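Local structure of succinate dehydrogenase subunit B (Mycolicibacterium smegmatis MC2 51, 6LUM) at residues J[21-26]-J[49-53]; J[29-33]-J[68-72]; J[157-161]-J[207-211]; J[180-184]-J[194-198]; J[227-232]-J[253-257]. The protein carries three iron-sulfur clusters that probably relay electrons from the flavoprotein subunit of succinate dehydrogenase to its membrane-anchor subunits. All blocks are in the same frame, centred on the assembly; numbering follows the deposited sequence.

Interaction 1: J[21-26]-J[49-53]; sequences EGAVMV and PCLPS
Two non-regular segments cross steeply, the end-to-end direction of 21-26 lying 109° from that of 49-51. Residues 22 and 23 are extended, Val24 turns (phi/psi -108°/-13°), Met25 adopts left-handed helical angles (62°/44°), and Val26 is extended again at -55°/147°. Against this bend, Pro49, Cys50 and Leu51 run straight. The nearest CA atoms, of Met25 and Pro49, are 4.1 Å apart. The segments do not pair like strands: Gly22 O and Cys50 O, both acceptors, face each other at 3.2 Å, and the contact is held by apolar packing. Ala23 CB rests on Pro49 CB at 3.7 Å. The Met25 side chain leaves its backbone away from 49-53, but its m, m, m rotamer folds the thioether back, so that SD comes 4.1 Å from Pro49 CB. Val26 (t) sets CG2 3.6 Å from Cys50 CB, with Cys50 also t. Leu51 (m, m) brings CD1 to 3.3 Å from Gly22 O, and its CD2 lies 4.2 Å from Glu21 OE1. The lead-in to the first strand of the 2Fe-2S domain is thereby laid across the link that leaves the second. Val26 is backbone hydrogen-bonded to Val48, just where strand 27-32 starts and strand 42-47 has ended; Met101 and Met104 back Cys50, and helix 56-67 follows 49-53.

Interaction 2: J[29-33]-J[68-72]; sequences KIARF and DGTLT
An Asx turn directly after helix 56-67 supplies the acid for a salt bridge to strand 27-32 in the 2Fe-2S domain. Asp68 OD1 accepts from Thr70 N at 3.2 Å and, more weakly, from Gly69 N at 2.8 Å. Gly69 has phi/psi 156°/-7°, where a CB would jam against the carbonyl O of Asp68. With OD1 engaged in the turn, Asp68 OD2 meets Arg32 NH1 at 2.4 Å in a very short, charged hydrogen bond. Arg32 reaches across through an m, m, m side chain. Its CB starts sideways while the guanidinium closes the gap between backbones whose nearest CA atoms, of Arg32 and Leu71, are 7.7 Å apart. In the beta-grasp fold of plant-type ferredoxin domains a helix packs across a mixed sheet, and here the contact ties the end of that helix to the sheet beneath it. Leu71 (t, p) lies with CB over one face of the guanidinium, and Thr70 CB lies near its plane, 3.4 Å from Arg32 NH2. Deeper in, Ile30 (m, m) points from the strand toward the turn and its CG2 touches Leu71 CD1 at 4.0 Å. Phe46 of the adjacent strand 42-47 packs on Ile30, Arg32 and Asp68, and Leu60 and Val63 of helix 56-67 continue the apolar layer. Outward, Thr70 packs on His495 of the subunit A chain.

Interaction 3: J[157-161]-J[207-211]; sequences ERIQS and FDSRD
Arg210 sits at the centre of an inverse gamma turn (phi/psi -86°/52°), with a weak hydrogen bond from Asp211 N to Ser209 O at 2.9 Å and an off-rotamer chi1 of 31°. Two loops of the 4Fe-4S half of the protein meet here: segment 207-211 leaves helix 196-206, and the loop 157-161 leads into helix 162-165. They run without regular pairing, the nearest CA atoms, of Gln160 and Ser209, being 7.1 Å apart. Gln160 (t, t) is extended from a beta-like backbone (-159°/136°) and inserts its side chain among Asp208, Ser209 and Arg210. Beyond its chi1, Arg210 is stretched out (t, t), and its NH1 forms a long, purely electrostatic pair with Asp208 OD2 at 3.7 Å. The subunit A and subunit D chains pack on both loops, so Gln160, Ser209 and Arg210 are buried where three subunits meet. Arg158 (p, t, p) completes the contact with its aliphatic portion, CD lying 3.9 Å from Arg210 CB.

Interaction 4: J[180-184]-J[194-198]; sequences CTTSC and FGPAA. With F3S (Fe3-s4 cluster), chain B; SF4 (iron/sulfur cluster), chain C.
Pro196 lays its ring over the 180-184 loop between two cysteine ligands: its CB lies 3.6 Å from Cys180 SG, and its CD 3.7 Å from Thr181 CA and 4.3 Å from Cys184 CB. Cys180 (p) binds SF4 FE1 at 2.4 Å, whereas Cys184 (t) binds F3S FE1 at 2.2 Å; Pro196 CG also touches F3S S3 at 3.8 Å. One CxxCxxCxxxCP run thus serves two clusters, the hallmark of dicluster ferredoxin-like domains. The loop is tightened by Cys180 O, which accepts from Ser183 N at 3.0 Å and Ser183 OG at 2.8 Å. The nearest CA atoms, of Thr181 and Gly195, are 5.2 Å apart. Gly195, at 128°/159°, is the N-cap of helix 196-206; a CB there would clash with Thr181 CG2. Thr181 (m) sets OG1 3.4 Å from Ala197 CB. Phe136 of helix 134-140 covers Thr181 and Ala197, and Cys236 of helix 235-239 packs on Cys180 and Pro196, while helix 185-188 begins directly after Cys184.

Interaction 5: J[227-232]-J[253-257]; sequences VWRCRT and VKRAL. With F3S (Fe3-s4 cluster), chain B; HEM (protoporphyrin IX containing Fe), chain D.
Lys254, on helix 246-258, runs its whole side chain along the 227-232 loop. Its chi1 is off-rotamer at -91°, but chi2 to chi4 are all t, so the chain is straight: CG lies 3.7 Å from Trp228 CZ3, CE 3.2 Å from Val227 O, and NZ ends 3.6 Å from Cys230 O. The backbones stay apart, the nearest CA atoms, of Val227 and Lys254, being 6.8 Å from each other. Val227 (p) points toward the helix and places CG1 3.7 Å from Leu257 CD1 and CG2 4.3 Å from Val253 CG1. Leu257 (m, t) sends the same CD1 to Trp228 CZ2 at 3.7 Å. Trp228 is m, and its NE1 is hydrogen-bonded to Asn222. Cys230 turns to t and binds F3S FE3 at 2.1 Å; it opens the second cysteine motif of the dicluster domain, in which Cys236 also lines the F3S pocket. Arg231 (m, m, p) points away from the helix and folds so that NE makes a weak hydrogen bond to HEM O2D at 3.3 Å. One short loop therefore touches both the 3Fe-4S cluster and a haem propionate, which places the cluster beside the haem of the membrane anchor, as in related succinate dehydrogenases. Ile250 of helix 246-258 packs on Val227 and Cys230, Leu218 and Leu221 of helix 214-221 close over Leu257 and Val253, and Val186 of helix 185-188 lies behind Arg231.

Interactions 1 and 2 belong to the 2Fe-2S domain, are only partly buried and alternate along the chain, their first segments lying just before and on strand 27-32, respectively, and their second shortly before and directly after helix 56-67. The first is apolar, the second centred on a charge pair. Interactions 3, 4 and 5 are buried in the other half. Interactions 3 and 4 bracket helix 196-206, 4 at its start and 3 past its end, yet 4 is organised by metal ligands and 3 by polar side chains against other subunits. Interactions 4 and 5, with centres 13 Å apart, supply cysteines to the same F3S cluster; Phe207 CZ joins 3 to 5, 3.9 Å from Ala256 CB.

Interaction 1: J[21-26]-J[49-53]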
# COMPACT_ATOMS: atom_id res chain seq x y z
N GLU J 21 0.75 -53.32 -35.79
CA GLU J 21 1.89 -53.78 -36.58
C GLU J 21 2.75 -54.76 -35.80
O GLU J 21 2.86 -55.93 -36.17
CB GLU J 21 2.72 -52.58 -37.04
CG GLU J 21 1.95 -51.58 -37.87
CD GLU J 21 1.18 -50.60 -37.01
OE1 GLU J 21 1.31 -50.67 -35.77
OE2 GLU J 21 0.44 -49.76 -37.57
N GLY J 22 3.37 -54.30 -34.71
CA GLY J 22 3.96 -55.18 -33.72
C GLY J 22 3.52 -54.71 -32.35
O GLY J 22 3.94 -53.66 -31.88
N ALA J 23 2.71 -55.52 -31.68
CA ALA J 23 1.98 -55.06 -30.51
C ALA J 23 2.35 -55.88 -29.29
O ALA J 23 2.60 -57.09 -29.37
CB ALA J 23 0.47 -55.13 -30.74
N VAL J 24 2.38 -55.21 -28.15
CA VAL J 24 2.56 -55.88 -26.87
C VAL J 24 1.28 -55.90 -26.06
O VAL J 24 1.20 -56.65 -25.07
CB VAL J 24 3.71 -55.24 -26.07
CG1 VAL J 24 4.22 -56.20 -25.00
CG2 VAL J 24 4.84 -54.86 -27.00
N MET J 25 0.28 -55.12 -26.44
CA MET J 25 -1.04 -55.17 -25.82
C MET J 25 -0.97 -54.82 -24.34
O MET J 25 -1.58 -55.47 -23.49
CB MET J 25 -1.68 -56.54 -26.04
CG MET J 25 -1.72 -56.96 -27.50
SD MET J 25 -2.79 -55.94 -28.53
CE MET J 25 -4.33 -56.04 -27.64
N VAL J 26 -0.19 -53.78 -24.03
CA VAL J 26 -0.10 -53.26 -22.68
C VAL J 26 -1.48 -52.93 -22.14
O VAL J 26 -2.40 -52.54 -22.87
CB VAL J 26 0.81 -52.02 -22.68
CG1 VAL J 26 0.89 -51.39 -21.32
CG2 VAL J 26 2.19 -52.40 -23.15
N PRO J 49 -2.61 -51.55 -27.83
CA PRO J 49 -1.32 -51.99 -28.35
C PRO J 49 -0.25 -50.93 -28.15
O PRO J 49 -0.53 -49.73 -28.22
CB PRO J 49 -1.61 -52.21 -29.84
CG PRO J 49 -2.66 -51.25 -30.13
CD PRO J 49 -3.52 -51.16 -28.91
N CYS J 50 0.97 -51.38 -27.91
CA CYS J 50 2.10 -50.51 -27.68
C CYS J 50 3.16 -50.76 -28.74
O CYS J 50 3.12 -51.76 -29.46
CB CYS J 50 2.68 -50.72 -26.28
SG CYS J 50 4.12 -49.73 -25.86
N LEU J 51 4.12 -49.85 -28.83
CA LEU J 51 5.24 -49.95 -29.76
C LEU J 51 6.52 -49.56 -29.04
O LEU J 51 6.49 -49.13 -27.88
CB LEU J 51 5.04 -49.04 -30.98
CG LEU J 51 4.29 -49.52 -32.22
CD1 LEU J 51 5.02 -50.71 -32.81
CD2 LEU J 51 2.84 -49.84 -31.94
N PRO J 52 7.67 -49.72 -29.69
CA PRO J 52 8.88 -49.09 -29.15
C PRO J 52 8.83 -47.57 -29.23
O PRO J 52 9.28 -46.89 -28.29
CB PRO J 52 10.00 -49.67 -30.02
CG PRO J 52 9.44 -50.95 -30.52
CD PRO J 52 8.00 -50.68 -30.75
N SER J 53 8.32 -47.03 -30.32
CA SER J 53 8.21 -45.58 -30.48
C SER J 53 6.80 -45.09 -30.13
O SER J 53 6.10 -44.50 -30.94
CB SER J 53 8.59 -45.18 -31.91
OG SER J 53 9.96 -45.44 -32.15

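Interaction 2: J[29-33]-J[68-72]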
# COMPACT_ATOMS: atom_id res chain seq x y z
N LYS J 29 -4.61 -48.89 -16.44
CA LYS J 29 -5.58 -48.87 -15.35
C LYS J 29 -5.89 -47.42 -15.03
O LYS J 29 -5.20 -46.81 -14.21
CB LYS J 29 -5.05 -49.60 -14.13
CG LYS J 29 -5.45 -51.05 -14.05
CD LYS J 29 -4.97 -51.66 -12.76
CE LYS J 29 -5.60 -50.98 -11.58
NZ LYS J 29 -5.11 -51.57 -10.30
N ILE J 30 -6.89 -46.87 -15.64
CA ILE J 30 -7.24 -45.48 -15.41
C ILE J 30 -8.06 -45.42 -14.14
O ILE J 30 -8.71 -46.40 -13.77
CB ILE J 30 -8.02 -44.90 -16.60
CG1 ILE J 30 -7.31 -45.22 -17.91
CG2 ILE J 30 -8.08 -43.40 -16.50
CD1 ILE J 30 -5.99 -44.61 -18.04
N ALA J 31 -8.03 -44.29 -13.45
CA ALA J 31 -8.85 -44.08 -12.27
C ALA J 31 -9.99 -43.15 -12.65
O ALA J 31 -9.90 -41.93 -12.49
CB ALA J 31 -8.03 -43.52 -11.13
N ARG J 32 -11.07 -43.72 -13.16
CA ARG J 32 -12.17 -42.93 -13.69
C ARG J 32 -12.98 -42.31 -12.56
O ARG J 32 -13.13 -42.89 -11.48
CB ARG J 32 -13.07 -43.78 -14.57
CG ARG J 32 -12.33 -44.70 -15.51
CD ARG J 32 -11.75 -43.93 -16.68
NE ARG J 32 -12.75 -43.09 -17.31
CZ ARG J 32 -13.61 -43.51 -18.23
NH1 ARG J 32 -13.59 -44.77 -18.63
NH2 ARG J 32 -14.48 -42.67 -18.75
N PHE J 33 -13.52 -41.13 -12.84
CA PHE J 33 -14.38 -40.41 -11.91
C PHE J 33 -15.25 -39.48 -12.73
O PHE J 33 -14.74 -38.54 -13.34
CB PHE J 33 -13.57 -39.63 -10.90
CG PHE J 33 -14.34 -38.54 -10.20
CD1 PHE J 33 -15.13 -38.83 -9.11
CD2 PHE J 33 -14.26 -37.24 -10.62
CE1 PHE J 33 -15.84 -37.84 -8.47
CE2 PHE J 33 -14.96 -36.24 -9.98
CZ PHE J 33 -15.75 -36.54 -8.91
N ASP J 68 -12.83 -46.02 -25.40
CA ASP J 68 -13.65 -45.13 -24.58
C ASP J 68 -13.93 -43.84 -25.33
O ASP J 68 -14.00 -43.84 -26.56
CB ASP J 68 -13.00 -44.84 -23.23
CG ASP J 68 -14.03 -44.73 -22.13
OD1 ASP J 68 -15.15 -44.28 -22.42
OD2 ASP J 68 -13.73 -45.09 -20.98
N GLY J 69 -14.13 -42.76 -24.60
CA GLY J 69 -14.56 -41.51 -25.19
C GLY J 69 -15.26 -40.64 -24.19
O GLY J 69 -15.57 -39.48 -24.46
N THR J 70 -15.50 -41.19 -23.00
CA THR J 70 -15.77 -40.38 -21.83
C THR J 70 -14.48 -39.94 -21.14
O THR J 70 -14.52 -39.06 -20.29
CB THR J 70 -16.66 -41.16 -20.86
OG1 THR J 70 -17.79 -41.68 -21.56
CG2 THR J 70 -17.18 -40.27 -19.75
N LEU J 71 -13.34 -40.51 -21.53
CA LEU J 71 -12.07 -40.26 -20.87
C LEU J 71 -11.51 -38.92 -21.30
O LEU J 71 -11.24 -38.70 -22.48
CB LEU J 71 -11.08 -41.38 -21.20
CG LEU J 71 -9.66 -41.16 -20.70
CD1 LEU J 71 -9.68 -40.97 -19.21
CD2 LEU J 71 -8.81 -42.34 -21.06
N THR J 72 -11.32 -38.01 -20.35
CA THR J 72 -10.77 -36.71 -20.65
C THR J 72 -9.42 -36.54 -19.98
O THR J 72 -9.11 -37.18 -18.99
CB THR J 72 -11.71 -35.59 -20.20
OG1 THR J 72 -11.63 -35.46 -18.78
CG2 THR J 72 -13.12 -35.90 -20.59

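Interaction 3: J[157-161]-J[207-211]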
# COMPACT_ATOMS: atom_id res chain seq x y z
N GLU J 157 15.97 -0.29 -22.47
CA GLU J 157 16.30 -1.60 -21.89
C GLU J 157 17.33 -1.55 -20.77
O GLU J 157 18.51 -1.82 -20.98
CB GLU J 157 16.70 -2.62 -22.98
CG GLU J 157 17.84 -2.30 -23.95
CD GLU J 157 19.17 -2.81 -23.49
OE1 GLU J 157 19.20 -3.70 -22.63
OE2 GLU J 157 20.20 -2.32 -23.99
N ARG J 158 16.88 -1.14 -19.58
CA ARG J 158 17.72 -1.05 -18.39
C ARG J 158 18.73 -2.20 -18.29
O ARG J 158 18.42 -3.35 -18.60
CB ARG J 158 16.82 -1.04 -17.15
CG ARG J 158 15.90 -2.22 -17.05
CD ARG J 158 15.14 -2.18 -15.75
NE ARG J 158 14.12 -1.14 -15.72
CZ ARG J 158 12.84 -1.36 -15.98
NH1 ARG J 158 12.45 -2.59 -16.29
NH2 ARG J 158 11.96 -0.38 -15.93
N ILE J 159 19.93 -1.85 -17.84
CA ILE J 159 21.13 -2.68 -18.01
C ILE J 159 21.20 -3.76 -16.94
O ILE J 159 20.65 -3.62 -15.84
CB ILE J 159 22.38 -1.77 -17.99
CG1 ILE J 159 22.24 -0.65 -19.01
CG2 ILE J 159 23.64 -2.56 -18.29
CD1 ILE J 159 21.87 0.68 -18.41
N GLN J 160 21.88 -4.85 -17.28
CA GLN J 160 22.10 -5.97 -16.36
C GLN J 160 23.29 -6.76 -16.85
O GLN J 160 23.41 -7.02 -18.05
CB GLN J 160 20.85 -6.85 -16.28
CG GLN J 160 21.06 -8.17 -15.60
CD GLN J 160 19.76 -8.77 -15.17
OE1 GLN J 160 19.00 -8.16 -14.43
NE2 GLN J 160 19.49 -9.97 -15.63
N SER J 161 24.17 -7.13 -15.94
CA SER J 161 25.42 -7.78 -16.31
C SER J 161 25.18 -9.22 -16.72
O SER J 161 24.21 -9.85 -16.29
CB SER J 161 26.38 -7.75 -15.13
OG SER J 161 26.62 -6.42 -14.73
N PHE J 207 16.08 -13.04 -6.98
CA PHE J 207 17.47 -12.97 -7.40
C PHE J 207 17.64 -12.31 -8.76
O PHE J 207 18.59 -12.63 -9.49
CB PHE J 207 18.09 -14.36 -7.36
CG PHE J 207 18.32 -14.85 -5.97
CD1 PHE J 207 17.27 -15.35 -5.22
CD2 PHE J 207 19.55 -14.77 -5.38
CE1 PHE J 207 17.47 -15.78 -3.94
CE2 PHE J 207 19.75 -15.21 -4.11
CZ PHE J 207 18.71 -15.71 -3.39
N ASP J 208 16.76 -11.39 -9.10
CA ASP J 208 16.83 -10.59 -10.31
C ASP J 208 17.28 -9.18 -9.94
O ASP J 208 16.64 -8.53 -9.10
CB ASP J 208 15.48 -10.54 -11.01
CG ASP J 208 15.57 -10.06 -12.43
OD1 ASP J 208 16.70 -9.91 -12.93
OD2 ASP J 208 14.52 -9.84 -13.06
N SER J 209 18.36 -8.71 -10.57
CA SER J 209 18.93 -7.42 -10.19
C SER J 209 17.96 -6.28 -10.42
O SER J 209 17.84 -5.38 -9.59
CB SER J 209 20.21 -7.18 -10.97
OG SER J 209 21.04 -8.31 -10.90
N ARG J 210 17.25 -6.30 -11.55
CA ARG J 210 16.38 -5.18 -11.90
C ARG J 210 15.00 -5.32 -11.29
O ARG J 210 13.99 -5.21 -11.97
CB ARG J 210 16.30 -5.05 -13.41
CG ARG J 210 16.42 -6.33 -14.18
CD ARG J 210 16.13 -6.07 -15.63
NE ARG J 210 16.34 -7.23 -16.48
CZ ARG J 210 15.42 -8.14 -16.75
NH1 ARG J 210 14.21 -8.03 -16.24
NH2 ARG J 210 15.71 -9.16 -17.54
N ASP J 211 14.94 -5.53 -9.99
CA ASP J 211 13.68 -5.67 -9.28
C ASP J 211 13.72 -4.84 -8.01
O ASP J 211 14.77 -4.69 -7.38
CB ASP J 211 13.40 -7.14 -8.94
CG ASP J 211 11.94 -7.39 -8.64
OD1 ASP J 211 11.09 -6.61 -9.09
OD2 ASP J 211 11.64 -8.37 -7.93

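Interaction 4: J[180-184]-J[194-198]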
# COMPACT_ATOMS: atom_id res chain seq x y z
N CYS J 180 5.62 -30.83 -9.23
CA CYS J 180 6.40 -30.67 -8.02
C CYS J 180 5.51 -30.40 -6.82
O CYS J 180 5.61 -31.09 -5.80
CB CYS J 180 7.40 -29.54 -8.20
SG CYS J 180 6.66 -27.92 -8.18
N THR J 181 4.63 -29.41 -6.93
CA THR J 181 3.76 -29.05 -5.82
C THR J 181 2.86 -30.20 -5.43
O THR J 181 2.51 -30.34 -4.25
CB THR J 181 2.93 -27.83 -6.18
OG1 THR J 181 3.76 -26.88 -6.83
CG2 THR J 181 2.38 -27.21 -4.98
N THR J 182 2.46 -31.02 -6.38
CA THR J 182 1.59 -32.14 -6.10
C THR J 182 2.37 -33.41 -5.81
O THR J 182 1.82 -34.50 -5.94
CB THR J 182 0.62 -32.36 -7.25
OG1 THR J 182 1.36 -32.61 -8.44
CG2 THR J 182 -0.23 -31.15 -7.45
N SER J 183 3.63 -33.29 -5.44
CA SER J 183 4.38 -34.38 -4.84
C SER J 183 4.95 -34.00 -3.49
O SER J 183 5.71 -34.77 -2.92
CB SER J 183 5.50 -34.83 -5.77
OG SER J 183 6.43 -33.80 -5.93
N CYS J 184 4.58 -32.83 -2.97
CA CYS J 184 5.10 -32.34 -1.70
C CYS J 184 4.22 -32.86 -0.57
O CYS J 184 3.04 -32.49 -0.51
CB CYS J 184 5.12 -30.83 -1.69
SG CYS J 184 6.07 -30.08 -0.38
N PHE J 194 2.74 -22.72 0.41
CA PHE J 194 2.80 -22.15 -0.93
C PHE J 194 3.11 -23.23 -1.95
O PHE J 194 2.29 -23.53 -2.83
CB PHE J 194 3.86 -21.06 -0.99
CG PHE J 194 3.35 -19.71 -0.65
CD1 PHE J 194 2.22 -19.21 -1.27
CD2 PHE J 194 3.98 -18.93 0.28
CE1 PHE J 194 1.74 -17.97 -0.95
CE2 PHE J 194 3.51 -17.69 0.60
CZ PHE J 194 2.39 -17.21 -0.02
N GLY J 195 4.28 -23.83 -1.85
CA GLY J 195 4.63 -24.93 -2.70
C GLY J 195 5.95 -24.71 -3.39
O GLY J 195 6.43 -23.58 -3.54
N PRO J 196 6.55 -25.80 -3.83
CA PRO J 196 7.81 -25.68 -4.56
C PRO J 196 7.74 -24.77 -5.77
O PRO J 196 8.69 -24.04 -6.03
CB PRO J 196 8.08 -27.13 -4.97
CG PRO J 196 7.32 -27.93 -4.06
CD PRO J 196 6.14 -27.19 -3.64
N ALA J 197 6.63 -24.78 -6.51
CA ALA J 197 6.57 -24.04 -7.76
C ALA J 197 6.45 -22.55 -7.51
O ALA J 197 7.07 -21.74 -8.22
CB ALA J 197 5.40 -24.52 -8.60
N ALA J 198 5.65 -22.15 -6.53
CA ALA J 198 5.59 -20.75 -6.16
C ALA J 198 6.93 -20.28 -5.63
O ALA J 198 7.36 -19.16 -5.93
CB ALA J 198 4.50 -20.54 -5.12
FE1 F3S B . 8.12 -30.74 -0.49
FE3 F3S B . 10.70 -29.54 0.60
FE4 F3S B . 10.56 -30.50 -2.25
S1 F3S B . 8.83 -30.26 1.53
S2 F3S B . 8.77 -31.76 -2.31
S3 F3S B . 9.40 -29.08 -1.09
S4 F3S B . 12.23 -30.07 -0.88
FE1 SF4 C . 7.49 -27.63 -10.40
FE2 SF4 C . 6.78 -28.30 -13.24
FE3 SF4 C . 9.69 -28.07 -12.44
FE4 SF4 C . 7.94 -25.62 -12.63
S1 SF4 C . 8.45 -27.20 -13.96
S2 SF4 C . 9.16 -26.50 -11.11
S3 SF4 C . 6.28 -26.73 -11.91
S4 SF4 C . 8.01 -29.20 -11.75

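Interaction 5: J[227-232]-J[253-257]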
# COMPACT_ATOMS: atom_id res chain seq x y z
N VAL J 227 8.48 -20.52 3.46
CA VAL J 227 9.56 -21.40 3.04
C VAL J 227 10.06 -22.27 4.18
O VAL J 227 10.85 -23.19 3.94
CB VAL J 227 10.69 -20.54 2.43
CG1 VAL J 227 11.50 -19.89 3.50
CG2 VAL J 227 11.52 -21.34 1.49
N TRP J 228 9.62 -22.03 5.41
CA TRP J 228 10.07 -22.78 6.57
C TRP J 228 9.29 -24.06 6.79
O TRP J 228 9.60 -24.79 7.72
CB TRP J 228 9.97 -21.92 7.83
CG TRP J 228 10.62 -20.60 7.73
CD1 TRP J 228 10.01 -19.40 7.81
CD2 TRP J 228 12.00 -20.34 7.53
NE1 TRP J 228 10.93 -18.40 7.67
CE2 TRP J 228 12.16 -18.96 7.49
CE3 TRP J 228 13.12 -21.14 7.37
CZ2 TRP J 228 13.39 -18.36 7.31
CZ3 TRP J 228 14.33 -20.55 7.19
CH2 TRP J 228 14.46 -19.18 7.16
N ARG J 229 8.28 -24.33 5.97
CA ARG J 229 7.53 -25.57 6.03
C ARG J 229 8.10 -26.66 5.14
O ARG J 229 7.56 -27.76 5.11
CB ARG J 229 6.08 -25.33 5.65
CG ARG J 229 5.35 -24.45 6.60
CD ARG J 229 3.86 -24.61 6.45
NE ARG J 229 3.43 -25.99 6.62
CZ ARG J 229 2.17 -26.38 6.59
NH1 ARG J 229 1.21 -25.49 6.43
NH2 ARG J 229 1.85 -27.65 6.74
N CYS J 230 9.16 -26.38 4.41
CA CYS J 230 9.81 -27.41 3.63
C CYS J 230 10.53 -28.36 4.57
O CYS J 230 11.40 -27.94 5.33
CB CYS J 230 10.78 -26.79 2.63
SG CYS J 230 11.64 -27.95 1.59
N ARG J 231 10.17 -29.64 4.52
CA ARG J 231 10.82 -30.65 5.33
C ARG J 231 11.98 -31.31 4.62
O ARG J 231 12.33 -32.44 4.95
CB ARG J 231 9.79 -31.69 5.78
CG ARG J 231 8.70 -31.12 6.65
CD ARG J 231 9.12 -31.05 8.11
NE ARG J 231 10.00 -29.93 8.39
CZ ARG J 231 9.58 -28.73 8.76
NH1 ARG J 231 8.29 -28.49 8.90
NH2 ARG J 231 10.45 -27.77 8.98
N THR J 232 12.57 -30.62 3.65
CA THR J 232 13.75 -31.07 2.92
C THR J 232 13.55 -32.47 2.36
O THR J 232 14.46 -33.29 2.31
CB THR J 232 15.00 -31.00 3.79
OG1 THR J 232 15.06 -29.70 4.38
CG2 THR J 232 16.21 -31.11 2.94
N VAL J 253 16.62 -19.57 -1.10
CA VAL J 253 15.73 -18.60 -0.48
C VAL J 253 15.84 -18.66 1.04
O VAL J 253 15.83 -17.62 1.72
CB VAL J 253 14.28 -18.83 -0.95
CG1 VAL J 253 13.36 -17.89 -0.24
CG2 VAL J 253 14.18 -18.61 -2.43
N LYS J 254 15.97 -19.86 1.60
CA LYS J 254 16.16 -19.98 3.04
C LYS J 254 17.42 -19.27 3.50
O LYS J 254 17.43 -18.60 4.53
CB LYS J 254 16.22 -21.44 3.45
CG LYS J 254 14.91 -22.06 3.81
CD LYS J 254 15.03 -23.54 3.71
CE LYS J 254 13.82 -24.23 4.25
NZ LYS J 254 14.02 -25.68 4.17
N ARG J 255 18.51 -19.44 2.76
CA ARG J 255 19.77 -18.82 3.16
C ARG J 255 19.75 -17.32 2.94
O ARG J 255 20.39 -16.59 3.69
CB ARG J 255 20.92 -19.46 2.41
CG ARG J 255 21.27 -20.81 2.96
CD ARG J 255 22.09 -21.58 1.99
NE ARG J 255 23.31 -20.88 1.65
CZ ARG J 255 24.44 -20.99 2.33
NH1 ARG J 255 24.50 -21.77 3.39
NH2 ARG J 255 25.51 -20.32 1.95
N ALA J 256 19.02 -16.84 1.94
CA ALA J 256 18.82 -15.41 1.80
C ALA J 256 17.98 -14.83 2.92
O ALA J 256 18.08 -13.64 3.19
CB ALA J 256 18.15 -15.10 0.46
N LEU J 257 17.14 -15.64 3.56
CA LEU J 257 16.42 -15.16 4.73
C LEU J 257 17.25 -15.27 6.00
O LEU J 257 17.07 -14.46 6.92
CB LEU J 257 15.11 -15.92 4.90
CG LEU J 257 13.94 -15.47 4.06
CD1 LEU J 257 12.83 -16.47 4.14
CD2 LEU J 257 13.46 -14.14 4.54
FE1 F3S B . 8.12 -30.74 -0.49
FE3 F3S B . 10.70 -29.54 0.60
FE4 F3S B . 10.56 -30.50 -2.25
S1 F3S B . 8.83 -30.26 1.53
S2 F3S B . 8.77 -31.76 -2.31
S3 F3S B . 9.40 -29.08 -1.09
S4 F3S B . 12.23 -30.07 -0.88
CHA HEM D . 13.29 -32.64 14.34
CHB HEM D . 12.47 -34.68 18.60
CHC HEM D . 17.21 -35.42 18.92
CHD HEM D . 18.09 -33.15 14.79
C1A HEM D . 12.66 -33.22 15.40
C2A HEM D . 11.25 -33.49 15.52
C3A HEM D . 11.03 -34.04 16.69
C4A HEM D . 12.28 -34.15 17.36
CMA HEM D . 9.68 -34.50 17.26
CAA HEM D . 10.18 -33.18 14.47
CBA HEM D . 10.38 -34.06 13.25
CGA HEM D . 9.63 -33.45 12.12
O1A HEM D . 9.55 -34.08 11.05
O2A HEM D . 9.13 -32.31 12.28
C1B HEM D . 13.71 -34.96 19.08
C2B HEM D . 14.01 -35.31 20.43
C3B HEM D . 15.32 -35.51 20.48
C4B HEM D . 15.88 -35.29 19.20
CMB HEM D . 12.93 -35.41 21.53
CAB HEM D . 16.23 -35.90 21.64
CBB HEM D . 15.80 -35.76 22.88
C1C HEM D . 17.86 -34.91 17.83
C2C HEM D . 19.25 -35.04 17.57
C3C HEM D . 19.52 -34.42 16.44
C4C HEM D . 18.29 -33.87 15.93
CMC HEM D . 20.26 -35.79 18.45
CAC HEM D . 20.92 -34.36 15.84
CBC HEM D . 21.24 -33.57 14.81
C1D HEM D . 16.86 -32.74 14.35
C2D HEM D . 16.59 -31.81 13.28
C3D HEM D . 15.28 -31.69 13.18
C4D HEM D . 14.65 -32.52 14.16
CMD HEM D . 17.63 -31.09 12.41
CAD HEM D . 14.52 -30.81 12.18
CBD HEM D . 13.95 -31.75 11.14
CGD HEM D . 13.22 -30.92 10.14
O1D HEM D . 13.01 -29.72 10.43
O2D HEM D . 12.86 -31.46 9.07
NA HEM D . 13.27 -33.65 16.55
NB HEM D . 14.87 -34.94 18.34
NC HEM D . 17.29 -34.20 16.81
ND HEM D . 15.65 -33.14 14.87
FE HEM D . 15.27 -33.91 16.69